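Local coordinates for kojibiose phosphorylase (PDB 6W0P), which is a carbohydrate-active enzyme of glycoside hydrolase family 65, built from a beta-sandwich domain, a helical catalytic domain and a small C-terminal beta domain, at residues Asp301-Ser307 against Asn699-Phe705; Ser309-Ile314 against Thr649-Leu653. All coordinates share one frame. Numbering follows the deposited sequence.

Interaction 1 (Asp301-Ser307 against Asn699-Phe705); sequences DILIDGS and NWNYYQF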
ATOM      1  N   ASP A 301     -42.915 -13.498   3.924  1.00 28.61           N
ATOM      2  CA  ASP A 301     -42.618 -14.378   5.093  1.00 28.65           C
ATOM      3  C   ASP A 301     -42.225 -15.765   4.577  1.00 28.19           C
ATOM      4  O   ASP A 301     -42.770 -16.186   3.557  1.00 28.30           O
ATOM      5  CB  ASP A 301     -43.769 -14.497   6.094  1.00 28.94           C
ATOM      6  CG  ASP A 301     -43.325 -15.087   7.416  1.00 29.11           C
ATOM      7  OD1 ASP A 301     -42.236 -14.712   7.896  1.00 28.77           O
ATOM      8  OD2 ASP A 301     -44.061 -15.938   7.951  1.00 30.77           O
ATOM      9  N   ILE A 302     -41.245 -16.402   5.216  1.00 27.90           N
ATOM     10  CA  ILE A 302     -40.840 -17.800   4.920  1.00 27.83           C
ATOM     11  C   ILE A 302     -41.162 -18.671   6.133  1.00 28.11           C
ATOM     12  O   ILE A 302     -40.777 -18.280   7.238  1.00 28.13           O
ATOM     13  CB  ILE A 302     -39.354 -17.862   4.547  1.00 27.65           C
ATOM     14  CG1 ILE A 302     -39.083 -17.105   3.254  1.00 27.52           C
ATOM     15  CG2 ILE A 302     -38.870 -19.301   4.487  1.00 27.56           C
ATOM     16  CD1 ILE A 302     -37.669 -17.225   2.829  1.00 28.21           C
ATOM     17  N   LEU A 303     -41.864 -19.784   5.924  1.00 28.52           N
ATOM     18  CA  LEU A 303     -42.171 -20.757   6.993  1.00 30.14           C
ATOM     19  C   LEU A 303     -41.171 -21.896   6.874  1.00 31.27           C
ATOM     20  O   LEU A 303     -40.916 -22.338   5.753  1.00 30.89           O
ATOM     21  CB  LEU A 303     -43.590 -21.302   6.851  1.00 30.66           C
ATOM     22  CG  LEU A 303     -44.739 -20.312   7.001  1.00 30.65           C
ATOM     23  CD1 LEU A 303     -46.075 -21.044   6.878  1.00 31.43           C
ATOM     24  CD2 LEU A 303     -44.669 -19.626   8.337  1.00 30.92           C
ATOM     25  N   ILE A 304     -40.653 -22.355   8.007  1.00 32.65           N
ATOM     26  CA  ILE A 304     -39.765 -23.541   8.079  1.00 33.76           C
ATOM     27  C   ILE A 304     -40.307 -24.434   9.182  1.00 35.38           C
ATOM     28  O   ILE A 304     -40.416 -23.942  10.342  1.00 36.94           O
ATOM     29  CB  ILE A 304     -38.302 -23.125   8.307  1.00 34.16           C
ATOM     30  CG1 ILE A 304     -37.778 -22.333   7.099  1.00 34.57           C
ATOM     31  CG2 ILE A 304     -37.460 -24.361   8.603  1.00 34.59           C
ATOM     32  CD1 ILE A 304     -36.354 -21.860   7.208  1.00 34.82           C
ATOM     33  N   ASP A 305     -40.638 -25.682   8.830  1.00 36.17           N
ATOM     34  CA  ASP A 305     -41.139 -26.699   9.786  1.00 36.54           C
ATOM     35  C   ASP A 305     -40.032 -27.730   9.992  1.00 35.88           C
ATOM     36  O   ASP A 305     -39.462 -28.175   8.994  1.00 34.90           O
ATOM     37  CB  ASP A 305     -42.439 -27.336   9.299  1.00 38.38           C
ATOM     38  CG  ASP A 305     -43.060 -28.283  10.306  1.00 38.83           C
ATOM     39  OD1 ASP A 305     -43.506 -27.807  11.358  1.00 41.51           O
ATOM     40  OD2 ASP A 305     -43.025 -29.490  10.060  1.00 41.01           O
ATOM     41  N   GLY A 306     -39.750 -28.082  11.245  1.00 35.36           N
ATOM     42  CA  GLY A 306     -38.758 -29.115  11.593  1.00 36.20           C
ATOM     43  C   GLY A 306     -37.468 -28.511  12.111  1.00 37.03           C
ATOM     44  O   GLY A 306     -36.590 -29.302  12.499  1.00 38.03           O
ATOM     45  N   SER A 307     -37.357 -27.170  12.154  1.00 35.64           N
ATOM     46  CA  SER A 307     -36.177 -26.444  12.692  1.00 35.54           C
ATOM     47  C   SER A 307     -36.599 -25.081  13.252  1.00 35.24           C
ATOM     48  O   SER A 307     -36.659 -24.134  12.484  1.00 35.08           O
ATOM     49  CB  SER A 307     -35.091 -26.289  11.671  1.00 34.62           C
ATOM     50  OG  SER A 307     -34.051 -25.476  12.195  1.00 34.73           O
ATOM     51  N   ASN A 699     -33.028 -31.175   6.803  1.00 40.70           N
ATOM     52  CA  ASN A 699     -33.407 -30.764   8.179  1.00 39.82           C
ATOM     53  C   ASN A 699     -34.852 -30.259   8.264  1.00 38.40           C
ATOM     54  O   ASN A 699     -35.302 -30.010   9.399  1.00 39.53           O
ATOM     55  CB  ASN A 699     -32.469 -29.659   8.673  1.00 39.77           C
ATOM     56  CG  ASN A 699     -31.026 -30.117   8.690  1.00 40.29           C
ATOM     57  OD1 ASN A 699     -30.721 -31.196   9.193  1.00 39.78           O
ATOM     58  ND2 ASN A 699     -30.140 -29.316   8.126  1.00 40.17           N
ATOM     59  N   TRP A 700     -35.549 -30.025   7.152  1.00 36.57           N
ATOM     60  CA  TRP A 700     -36.905 -29.405   7.197  1.00 35.89           C
ATOM     61  C   TRP A 700     -37.961 -30.377   6.649  1.00 36.38           C
ATOM     62  O   TRP A 700     -37.791 -30.869   5.516  1.00 35.08           O
ATOM     63  CB  TRP A 700     -36.968 -28.085   6.417  1.00 34.66           C
ATOM     64  CG  TRP A 700     -35.950 -27.041   6.760  1.00 34.25           C
ATOM     65  CD1 TRP A 700     -35.282 -26.889   7.934  1.00 33.89           C
ATOM     66  CD2 TRP A 700     -35.524 -25.953   5.915  1.00 33.79           C
ATOM     67  NE1 TRP A 700     -34.435 -25.821   7.858  1.00 33.72           N
ATOM     68  CE2 TRP A 700     -34.565 -25.219   6.639  1.00 33.76           C
ATOM     69  CE3 TRP A 700     -35.849 -25.537   4.624  1.00 33.24           C
ATOM     70  CZ2 TRP A 700     -33.938 -24.083   6.124  1.00 33.74           C
ATOM     71  CZ3 TRP A 700     -35.219 -24.429   4.106  1.00 34.05           C
ATOM     72  CH2 TRP A 700     -34.261 -23.716   4.842  1.00 33.63           C
ATOM     73  N   ASN A 701     -39.068 -30.527   7.377  1.00 37.13           N
ATOM     74  CA  ASN A 701     -40.291 -31.256   6.933  1.00 37.57           C
ATOM     75  C   ASN A 701     -40.893 -30.515   5.741  1.00 35.98           C
ATOM     76  O   ASN A 701     -41.136 -31.141   4.733  1.00 36.34           O
ATOM     77  CB  ASN A 701     -41.324 -31.372   8.056  1.00 39.47           C
ATOM     78  CG  ASN A 701     -40.783 -32.160   9.227  1.00 41.10           C
ATOM     79  OD1 ASN A 701     -40.046 -33.131   9.010  1.00 42.56           O
ATOM     80  ND2 ASN A 701     -41.116 -31.739  10.447  1.00 41.94           N
ATOM     81  N   TYR A 702     -41.049 -29.205   5.840  1.00 34.43           N
ATOM     82  CA  TYR A 702     -41.466 -28.349   4.714  1.00 33.82           C
ATOM     83  C   TYR A 702     -40.847 -26.970   4.887  1.00 33.31           C
ATOM     84  O   TYR A 702     -40.402 -26.626   5.994  1.00 34.10           O
ATOM     85  CB  TYR A 702     -42.991 -28.342   4.584  1.00 34.44           C
ATOM     86  CG  TYR A 702     -43.809 -27.596   5.613  1.00 35.06           C
ATOM     87  CD1 TYR A 702     -43.867 -26.204   5.619  1.00 35.13           C
ATOM     88  CD2 TYR A 702     -44.609 -28.277   6.534  1.00 35.55           C
ATOM     89  CE1 TYR A 702     -44.639 -25.515   6.546  1.00 35.48           C
ATOM     90  CE2 TYR A 702     -45.403 -27.604   7.452  1.00 35.09           C
ATOM     91  CZ  TYR A 702     -45.416 -26.221   7.453  1.00 36.20           C
ATOM     92  OH  TYR A 702     -46.206 -25.537   8.329  1.00 38.96           O
ATOM     93  N   TYR A 703     -40.795 -26.214   3.798  1.00 32.08           N
ATOM     94  CA  TYR A 703     -40.561 -24.755   3.820  1.00 31.24           C
ATOM     95  C   TYR A 703     -41.576 -24.112   2.882  1.00 31.07           C
ATOM     96  O   TYR A 703     -42.101 -24.788   1.948  1.00 30.87           O
ATOM     97  CB  TYR A 703     -39.124 -24.404   3.426  1.00 30.91           C
ATOM     98  CG  TYR A 703     -38.715 -24.873   2.058  1.00 31.41           C
ATOM     99  CD1 TYR A 703     -38.187 -26.134   1.853  1.00 31.62           C
ATOM    100  CD2 TYR A 703     -38.838 -24.041   0.958  1.00 31.83           C
ATOM    101  CE1 TYR A 703     -37.824 -26.566   0.585  1.00 32.05           C
ATOM    102  CE2 TYR A 703     -38.456 -24.444  -0.311  1.00 31.43           C
ATOM    103  CZ  TYR A 703     -37.951 -25.714  -0.500  1.00 31.53           C
ATOM    104  OH  TYR A 703     -37.586 -26.108  -1.751  1.00 31.77           O
ATOM    105  N   GLN A 704     -41.818 -22.825   3.103  1.00 30.09           N
ATOM    106  CA  GLN A 704     -42.767 -22.039   2.285  1.00 29.62           C
ATOM    107  C   GLN A 704     -42.190 -20.642   2.145  1.00 28.75           C
ATOM    108  O   GLN A 704     -41.783 -20.086   3.187  1.00 28.17           O
ATOM    109  CB  GLN A 704     -44.154 -22.042   2.930  1.00 30.14           C
ATOM    110  CG  GLN A 704     -45.218 -21.254   2.171  1.00 30.18           C
ATOM    111  CD  GLN A 704     -46.545 -21.354   2.883  1.00 30.70           C
ATOM    112  OE1 GLN A 704     -47.245 -22.360   2.803  1.00 32.20           O
ATOM    113  NE2 GLN A 704     -46.894 -20.316   3.610  1.00 30.27           N
ATOM    114  N   PHE A 705     -42.152 -20.129   0.916  1.00 27.96           N
ATOM    115  CA  PHE A 705     -41.714 -18.752   0.599  1.00 28.03           C
ATOM    116  C   PHE A 705     -42.796 -18.060  -0.225  1.00 28.55           C
ATOM    117  O   PHE A 705     -43.658 -18.761  -0.788  1.00 28.71           O
ATOM    118  CB  PHE A 705     -40.354 -18.733  -0.094  1.00 27.22           C
ATOM    119  CG  PHE A 705     -40.272 -19.401  -1.441  1.00 27.42           C
ATOM    120  CD1 PHE A 705     -40.533 -18.696  -2.605  1.00 27.53           C
ATOM    121  CD2 PHE A 705     -39.819 -20.705  -1.549  1.00 27.46           C
ATOM    122  CE1 PHE A 705     -40.427 -19.312  -3.844  1.00 27.78           C
ATOM    123  CE2 PHE A 705     -39.716 -21.319  -2.789  1.00 27.82           C
ATOM    124  CZ  PHE A 705     -40.016 -20.620  -3.931  1.00 27.75           C
TER
HETATM  125  O   HOH W   1     -44.770 -18.022   4.103  1.00 29.75           O
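Ile-304 sits on the indole of Trp-700: its CG2 is 3.3 Å from the centroid of the five-membered ring and 7° off the ring normal, a CH-pi contact over the face. This apolar side belongs to an antiparallel beta ladder in which strand 303-305 forms the edge of the five-stranded sheet of the C-terminal beta domain. Further along it, Ile-302 CG1 approaches Phe-705 CB at 3.9 Å. Helices 308-324 and 666-680 cover this face, Ile-302 and Ile-304 touching Ile-314 of the first helix, and Trp-700, Tyr-703 and Phe-705 packing on the second.

Between the faces the strand axes run at 179° to each other, 4.7 Å apart at their closest. Leu-303 and Gln-704 make a hydrogen-bonded pair, Leu-303 N to Gln-704 O and Gln-704 N to Leu-303 O both measuring 2.8 Å. Ile-304 and Tyr-703 follow as a non-hydrogen-bonded pair with CA atoms 4.5 Å apart. Asp-305 N then bonds to Tyr-702 O at 3.0 Å.

On the other face lie Leu-303, Asp-305, Tyr-702 and Gln-704, all partly exposed. Asp-305 CB stands 3.5 Å from the Tyr-702 ring centroid, a second CH-pi contact, while Lys-717 makes a cation-pi contact with the same residue. At the polar edge the chain turns through Gly-306, whose phi of 104° would jam a CB against the preceding carbonyl. Here Asp-305 is held twice by Asn-701: Asn-701 N reaches Asp-305 O at 2.9 Å, and Asn-701 ND2 reaches Asp-305 OD2 at 3.0 Å.

Interaction 2 (Ser309-Ile314 against Thr649-Leu653); sequences SDQQGI and TRLDL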
ATOM      1  N   SER A 309     -34.923 -23.302  15.098  1.00 34.16           N
ATOM      2  CA  SER A 309     -33.679 -22.509  14.973  1.00 33.37           C
ATOM      3  C   SER A 309     -33.657 -21.809  13.603  1.00 32.20           C
ATOM      4  O   SER A 309     -33.369 -20.585  13.537  1.00 32.81           O
ATOM      5  CB  SER A 309     -32.494 -23.383  15.171  1.00 34.00           C
ATOM      6  OG  SER A 309     -31.321 -22.681  14.762  1.00 36.28           O
ATOM      7  N   ASP A 310     -34.011 -22.521  12.537  1.00 30.79           N
ATOM      8  CA  ASP A 310     -34.009 -21.937  11.170  1.00 30.82           C
ATOM      9  C   ASP A 310     -35.243 -21.045  11.018  1.00 29.52           C
ATOM     10  O   ASP A 310     -35.164 -20.045  10.319  1.00 28.89           O
ATOM     11  CB  ASP A 310     -33.894 -23.019  10.097  1.00 31.65           C
ATOM     12  CG  ASP A 310     -32.474 -23.484   9.835  1.00 32.24           C
ATOM     13  OD1 ASP A 310     -31.546 -22.700  10.093  1.00 33.04           O
ATOM     14  OD2 ASP A 310     -32.317 -24.601   9.323  1.00 33.20           O
ATOM     15  N   GLN A 311     -36.361 -21.410  11.627  1.00 29.16           N
ATOM     16  CA  GLN A 311     -37.592 -20.590  11.514  1.00 29.18           C
ATOM     17  C   GLN A 311     -37.300 -19.220  12.137  1.00 28.50           C
ATOM     18  O   GLN A 311     -37.651 -18.207  11.519  1.00 28.73           O
ATOM     19  CB  GLN A 311     -38.805 -21.274  12.154  1.00 29.23           C
ATOM     20  CG  GLN A 311     -40.035 -20.380  12.158  1.00 28.88           C
ATOM     21  CD  GLN A 311     -40.548 -20.083  10.771  1.00 28.95           C
ATOM     22  OE1 GLN A 311     -41.438 -20.782  10.287  1.00 29.71           O
ATOM     23  NE2 GLN A 311     -39.992 -19.073  10.112  1.00 27.52           N
ATOM     24  N   GLN A 312     -36.686 -19.190  13.323  1.00 28.27           N
ATOM     25  CA  GLN A 312     -36.314 -17.916  13.989  1.00 27.72           C
ATOM     26  C   GLN A 312     -35.319 -17.185  13.099  1.00 26.99           C
ATOM     27  O   GLN A 312     -35.521 -15.994  12.861  1.00 28.11           O
ATOM     28  CB  GLN A 312     -35.707 -18.126  15.377  1.00 27.75           C
ATOM     29  CG  GLN A 312     -35.278 -16.829  16.056  1.00 27.66           C
ATOM     30  CD  GLN A 312     -34.735 -17.114  17.439  1.00 28.67           C
ATOM     31  OE1 GLN A 312     -33.887 -17.994  17.609  1.00 28.74           O
ATOM     32  NE2 GLN A 312     -35.242 -16.399  18.447  1.00 28.59           N
ATOM     33  N   GLY A 313     -34.272 -17.866  12.645  1.00 26.73           N
ATOM     34  CA  GLY A 313     -33.208 -17.246  11.836  1.00 26.56           C
ATOM     35  C   GLY A 313     -33.778 -16.578  10.604  1.00 26.90           C
ATOM     36  O   GLY A 313     -33.561 -15.328  10.427  1.00 27.26           O
ATOM     37  N   ILE A 314     -34.483 -17.330   9.756  1.00 26.38           N
ATOM     38  CA  ILE A 314     -34.962 -16.741   8.474  1.00 26.99           C
ATOM     39  C   ILE A 314     -35.853 -15.519   8.764  1.00 27.44           C
ATOM     40  O   ILE A 314     -35.784 -14.534   8.003  1.00 26.76           O
ATOM     41  CB  ILE A 314     -35.673 -17.756   7.564  1.00 27.25           C
ATOM     42  CG1 ILE A 314     -35.848 -17.164   6.172  1.00 27.51           C
ATOM     43  CG2 ILE A 314     -37.004 -18.235   8.130  1.00 27.52           C
ATOM     44  CD1 ILE A 314     -34.578 -16.617   5.583  1.00 27.61           C
ATOM     45  N   THR A 649     -29.010 -19.017   8.265  1.00 30.92           N
ATOM     46  CA  THR A 649     -29.996 -18.155   8.973  1.00 30.59           C
ATOM     47  C   THR A 649     -29.467 -17.689  10.335  1.00 30.87           C
ATOM     48  O   THR A 649     -30.172 -16.824  10.941  1.00 31.00           O
ATOM     49  CB  THR A 649     -31.354 -18.832   9.170  1.00 30.70           C
ATOM     50  OG1 THR A 649     -31.252 -19.819  10.198  1.00 30.88           O
ATOM     51  CG2 THR A 649     -31.881 -19.464   7.898  1.00 31.62           C
ATOM     52  N   ARG A 650     -28.304 -18.204  10.784  1.00 30.39           N
ATOM     53  CA  ARG A 650     -27.799 -18.067  12.180  1.00 30.71           C
ATOM     54  C   ARG A 650     -26.464 -17.305  12.252  1.00 30.40           C
ATOM     55  O   ARG A 650     -25.923 -17.186  13.363  1.00 30.05           O
ATOM     56  CB  ARG A 650     -27.597 -19.454  12.814  1.00 30.94           C
ATOM     57  CG  ARG A 650     -28.825 -20.353  12.788  1.00 31.06           C
ATOM     58  CD  ARG A 650     -30.012 -19.742  13.515  1.00 31.07           C
ATOM     59  NE  ARG A 650     -29.679 -19.429  14.897  1.00 30.69           N
ATOM     60  CZ  ARG A 650     -30.563 -19.115  15.825  1.00 30.48           C
ATOM     61  NH1 ARG A 650     -31.858 -19.091  15.531  1.00 29.78           N
ATOM     62  NH2 ARG A 650     -30.137 -18.830  17.054  1.00 30.75           N
ATOM     63  N   LEU A 651     -25.917 -16.812  11.148  1.00 30.30           N
ATOM     64  CA  LEU A 651     -24.531 -16.301  11.183  1.00 31.15           C
ATOM     65  C   LEU A 651     -24.415 -15.210  12.252  1.00 31.53           C
ATOM     66  O   LEU A 651     -23.448 -15.281  13.050  1.00 32.19           O
ATOM     67  CB  LEU A 651     -24.098 -15.793   9.808  1.00 31.86           C
ATOM     68  CG  LEU A 651     -22.602 -15.486   9.707  1.00 32.46           C
ATOM     69  CD1 LEU A 651     -22.040 -15.979   8.388  1.00 33.05           C
ATOM     70  CD2 LEU A 651     -22.331 -13.993   9.849  1.00 32.96           C
ATOM     71  N   ASP A 652     -25.347 -14.245  12.294  1.00 31.05           N
ATOM     72  CA  ASP A 652     -25.339 -13.162  13.327  1.00 30.41           C
ATOM     73  C   ASP A 652     -25.908 -13.658  14.676  1.00 30.94           C
ATOM     74  O   ASP A 652     -25.263 -13.411  15.728  1.00 30.65           O
ATOM     75  CB  ASP A 652     -26.047 -11.917  12.801  1.00 29.77           C
ATOM     76  CG  ASP A 652     -25.209 -11.258  11.726  1.00 29.52           C
ATOM     77  OD1 ASP A 652     -24.009 -10.985  12.002  1.00 30.36           O
ATOM     78  OD2 ASP A 652     -25.720 -11.073  10.624  1.00 28.19           O
ATOM     79  N   LEU A 653     -27.070 -14.318  14.703  1.00 30.68           N
ATOM     80  CA  LEU A 653     -27.687 -14.685  16.014  1.00 30.93           C
ATOM     81  C   LEU A 653     -26.691 -15.481  16.870  1.00 31.81           C
ATOM     82  O   LEU A 653     -26.631 -15.244  18.094  1.00 31.60           O
ATOM     83  CB  LEU A 653     -28.970 -15.476  15.784  1.00 30.18           C
ATOM     84  CG  LEU A 653     -30.130 -14.686  15.192  1.00 29.50           C
ATOM     85  CD1 LEU A 653     -31.259 -15.612  14.857  1.00 29.57           C
ATOM     86  CD2 LEU A 653     -30.629 -13.608  16.140  1.00 29.75           C
TER
HETATM   87  O   HOH W   2     -29.285 -21.742   8.782  1.00 32.32           O
HETATM   88  O   HOH W   3     -31.917 -18.702  19.237  1.00 33.03           O
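The backbones meet where a helix runs past a loop: Gly-313 and Thr-649 bring their CA atoms to 4.4 Å, and Gly-313 CA lies 3.2 Å from Thr-649 O. Residues 309-314 belong to helix 308-324, probably an opening helix of the (alpha/alpha)6 barrel found in the catalytic domain of this family, and 649-653 belong to the connection between helices 638-645 and 666-680. Within the helix, Gly-313 N bonds to Ser-309 O at 3.0 Å and Ile-314 N to Asp-310 O at 2.9 Å. In the loop, 651-653 have helical backbone angles without the regular bonds, a turn that brings Leu-653 back toward the helix, its CA-to-CB bond pointing toward it. The closeness depends on Gly-313, since an ideal CB there would fall 2.2 Å from Thr-649 OG1, a clash.

Around this point Leu-653 CD1 packs 3.9 Å from Gly-313 CA, and Thr-649 CB comes within 3.5 Å of Ile-314 N. Arg-650 contributes most of the polar chemistry. Its NH1 donates to Ser-309 O at 2.9 Å, the same carbonyl that accepts the helical bond from Gly-313, and to Gln-312 OE1 at 3.1 Å with a nearly straight angle of 170°. Asp-654 pairs with Arg-650 NE in a salt bridge, and Gln-312 NE2 bonds to the backbone carbonyls of Glu-10 and Arg-15, so the N-terminal part of the chain is joined here as well.

Asp-310 divides its carboxylate: OD2 accepts from Trp-700, while OD1 takes the hydroxyl of Thr-649, OG1 to OD1 being 2.9 Å. A water 2.8 Å from Asp-310 OD1 accepts from Thr-649 N, also at 2.8 Å.

The two contacts draw one segment each from consecutive elements, interaction 1 from strand 303-305 and interaction 2 from helix 308-324, and their centres are 12 Å apart. Interaction 2 is buried, about 16 Å from the centre of the chain, and joins helix to loop largely through side-chain hydrogen bonds, waters and a close glycine. Interaction 1 is partly buried, about 24 Å out; it relies on backbone ladder bonds and CH-pi packing, and buries 645 Å² against 332 Å². Two probable hydrogen bonds tie them together: Trp-700 NE1 to Asp-310 OD2 at 2.8 Å and Ile-304 N to Gln-311 OE1 at 2.9 Å. The edge strand thus has the C-terminal strand on one side and the helix on another.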